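Local coordinates for protein alpha-1,6-mannanase (Bacteroides thetaiotaomicron, PDB 4V1R) that probably hydrolyses alpha-1,6-mannosidic linkages in mannan as an endo-acting glycoside hydrolase of family 76, at residues E71-S76 with L369-L374. Residues are numbered along the deposited sequence; the frame is centred on the assembly and turned at random.
Sequences ENQDRS and LEKYDL
Gln-73 CB lies over one face of the Tyr-372 ring, where two loops of this largely helical, family 76 glycoside hydrolase meet. The loops join through a single antiparallel beta bridge, Asn-72 with Asp-373. Segment 369-374 leads into the last helix, 374-395. Two backbone bonds hold the bridge: Leu-374 N to Glu-71 O, 2.8 Å, and Gln-73 N to Tyr-372 O, 3.2 Å. The type I turn Asn-72 to Arg-75 starts at the bridge residue. Asn-72 OD1 accepts from Asp-74 N, an Asx turn that fixes the amide. The Tyr-372 ring carries the main side-chain contact. Its CG sits between backbone N and carbonyl carbon (chi1 48°), which lays the ring against Gln-73 CA and CB. Gln-73 CB makes a CH-pi contact 3.7 Å from the ring centroid, displaced toward CZ. Asp-60 and Leu-61 of helix 46-61 also touch this tyrosine. With an alanine here, Gln-73 CB would probably lose its aromatic support and the water bridge to Arg-75 its hydroxyl. In the Asp-373 conformer described, its carboxylate is turned 50° from that of Glu-71. A water donates to Glu-71 OE2 and, weakly, to Asp-373 OD2, which may ease their repulsion. Arg-375 adds a long, weak ion pair to Asp-373 OD2. Glu-71 OE1 accepts from Phe-80 N. A second water accepts from Asn-72 ND2 and donates to Asp-373 OD1. A third lies in the guanidinium plane of Arg-75, 2.9 Å from NH1, and bonds to Tyr-372 OH.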
loop_
_atom_site.group_PDB
_atom_site.type_symbol
_atom_site.label_atom_id
_atom_site.label_comp_id
_atom_site.label_asym_id
_atom_site.label_seq_id
_atom_site.Cartn_x
_atom_site.Cartn_y
_atom_site.Cartn_z
ATOM N N GLU A 71 -17.345 -0.386 7.067
ATOM C CA GLU A 71 -16.049 -0.394 7.767
ATOM C C GLU A 71 -15.802 -1.688 8.525
ATOM O O GLU A 71 -14.688 -2.224 8.485
ATOM C CB GLU A 71 -15.931 0.757 8.746
ATOM C CG GLU A 71 -14.582 0.868 9.489
ATOM C CD GLU A 71 -13.340 0.887 8.589
ATOM O OE1 GLU A 71 -13.456 1.220 7.397
ATOM O OE2 GLU A 71 -12.221 0.526 9.057
ATOM N N ASN A 72 -16.830 -2.191 9.212
ATOM C CA ASN A 72 -16.599 -3.313 10.116
ATOM C C ASN A 72 -17.866 -4.130 10.312
ATOM O O ASN A 72 -18.882 -3.833 9.693
ATOM C CB ASN A 72 -16.044 -2.798 11.434
ATOM C CG ASN A 72 -17.005 -1.867 12.149
ATOM O OD1 ASN A 72 -18.213 -2.055 12.121
ATOM N ND2 ASN A 72 -16.465 -0.878 12.808
ATOM N N GLN A 73 -17.760 -5.159 11.164
ATOM C CA GLN A 73 -18.849 -6.095 11.430
ATOM C C GLN A 73 -20.134 -5.455 11.941
ATOM O O GLN A 73 -21.180 -6.116 11.905
ATOM C CB GLN A 73 -18.405 -7.174 12.455
ATOM C CG GLN A 73 -18.379 -6.758 13.929
ATOM C CD GLN A 73 -17.383 -5.673 14.299
ATOM O OE1 GLN A 73 -17.692 -4.749 15.071
ATOM N NE2 GLN A 73 -16.197 -5.764 13.776
ATOM N N ASP A 74 -20.069 -4.242 12.451
ATOM C CA ASP A 74 -21.296 -3.544 12.904
ATOM C C ASP A 74 -22.161 -3.068 11.726
ATOM O O ASP A 74 -23.358 -2.740 11.915
ATOM C CB ASP A 74 -20.972 -2.359 13.801
ATOM C CG ASP A 74 -20.518 -2.774 15.199
ATOM O OD1 ASP A 74 -20.582 -3.964 15.532
ATOM O OD2 ASP A 74 -20.054 -1.913 15.944
ATOM N N ARG A 75 -21.552 -2.980 10.535
ATOM C CA ARG A 75 -22.246 -2.569 9.325
ATOM C C ARG A 75 -23.079 -1.305 9.581
ATOM O O ARG A 75 -24.254 -1.223 9.218
ATOM C CB ARG A 75 -23.108 -3.709 8.773
ATOM C CG ARG A 75 -22.391 -4.985 8.362
ATOM C CD ARG A 75 -23.362 -5.993 7.727
ATOM N NE ARG A 75 -24.457 -6.162 8.676
ATOM C CZ ARG A 75 -24.402 -6.940 9.758
ATOM N NH1 ARG A 75 -23.341 -7.720 9.986
ATOM N NH2 ARG A 75 -25.425 -6.951 10.612
ATOM N N SER A 76 -22.455 -0.317 10.193
ATOM C CA SER A 76 -23.144 0.920 10.545
ATOM C C SER A 76 -22.530 2.211 9.997
ATOM O O SER A 76 -23.113 3.282 10.146
ATOM C CB SER A 76 -23.251 1.010 12.058
ATOM O OG SER A 76 -21.968 1.080 12.658
ATOM N N LEU A 369 -12.819 -15.157 14.507
ATOM C CA LEU A 369 -12.866 -13.753 14.815
ATOM C C LEU A 369 -14.294 -13.264 14.995
ATOM O O LEU A 369 -15.169 -13.663 14.254
ATOM C CB LEU A 369 -12.213 -12.961 13.669
ATOM C CG LEU A 369 -10.728 -13.323 13.508
ATOM C CD1 LEU A 369 -10.262 -12.987 12.111
ATOM C CD2 LEU A 369 -9.906 -12.600 14.559
ATOM N N GLU A 370 -14.509 -12.406 15.962
ATOM C CA GLU A 370 -15.804 -11.785 16.171
ATOM C C GLU A 370 -15.852 -10.371 15.613
ATOM O O GLU A 370 -16.926 -9.885 15.275
ATOM C CB GLU A 370 -16.137 -11.743 17.658
ATOM C CG GLU A 370 -16.248 -13.137 18.252
ATOM C CD GLU A 370 -17.064 -13.160 19.526
ATOM O OE1 GLU A 370 -16.776 -12.351 20.438
ATOM O OE2 GLU A 370 -17.987 -13.994 19.605
ATOM N N LYS A 371 -14.697 -9.712 15.560
ATOM C CA LYS A 371 -14.608 -8.363 15.057
ATOM C C LYS A 371 -13.644 -8.344 13.877
ATOM O O LYS A 371 -12.725 -9.151 13.792
ATOM C CB LYS A 371 -14.154 -7.424 16.160
ATOM C CG LYS A 371 -15.185 -7.284 17.274
ATOM C CD LYS A 371 -14.818 -6.190 18.245
ATOM C CE LYS A 371 -15.800 -6.140 19.414
ATOM N NZ LYS A 371 -17.227 -6.183 18.974
ATOM N N TYR A 372 -13.911 -7.474 12.917
ATOM C CA TYR A 372 -13.081 -7.362 11.742
ATOM C C TYR A 372 -13.384 -6.021 11.080
ATOM O O TYR A 372 -14.536 -5.550 11.137
ATOM C CB TYR A 372 -13.339 -8.517 10.783
ATOM C CG TYR A 372 -14.793 -8.828 10.476
ATOM C CD1 TYR A 372 -15.497 -8.147 9.460
ATOM C CD2 TYR A 372 -15.481 -9.813 11.185
ATOM C CE1 TYR A 372 -16.848 -8.430 9.196
ATOM C CE2 TYR A 372 -16.832 -10.096 10.913
ATOM C CZ TYR A 372 -17.503 -9.412 9.917
ATOM O OH TYR A 372 -18.833 -9.702 9.677
ATOM N N ASP A 373 -12.356 -5.407 10.491
ATOM C CA ASP A 373 -12.509 -4.240 9.626
ATOM C C ASP A 373 -12.183 -4.593 8.184
ATOM O O ASP A 373 -11.536 -5.621 7.903
ATOM C CB ASP A 373 -11.544 -3.125 10.019
ATOM C CG ASP A 373 -11.677 -2.687 11.455
ATOM O OD1 ASP A 373 -12.714 -2.990 12.102
ATOM O OD2 ASP A 373 -10.720 -2.015 11.927
ATOM N N LEU A 374 -12.629 -3.761 7.259
ATOM C CA LEU A 374 -12.434 -4.010 5.847
ATOM C C LEU A 374 -10.964 -4.250 5.472
ATOM O O LEU A 374 -10.686 -5.054 4.602
ATOM C CB LEU A 374 -12.988 -2.834 5.021
ATOM C CG LEU A 374 -12.951 -2.937 3.486
ATOM C CD1 LEU A 374 -13.792 -4.096 3.009
ATOM C CD2 LEU A 374 -13.389 -1.619 2.861
HETATM O O HOH W 1 -11.804 0.779 11.569
HETATM O O HOH W 2 -13.535 -0.678 13.129
HETATM O O HOH W 3 -20.779 -7.953 8.649
#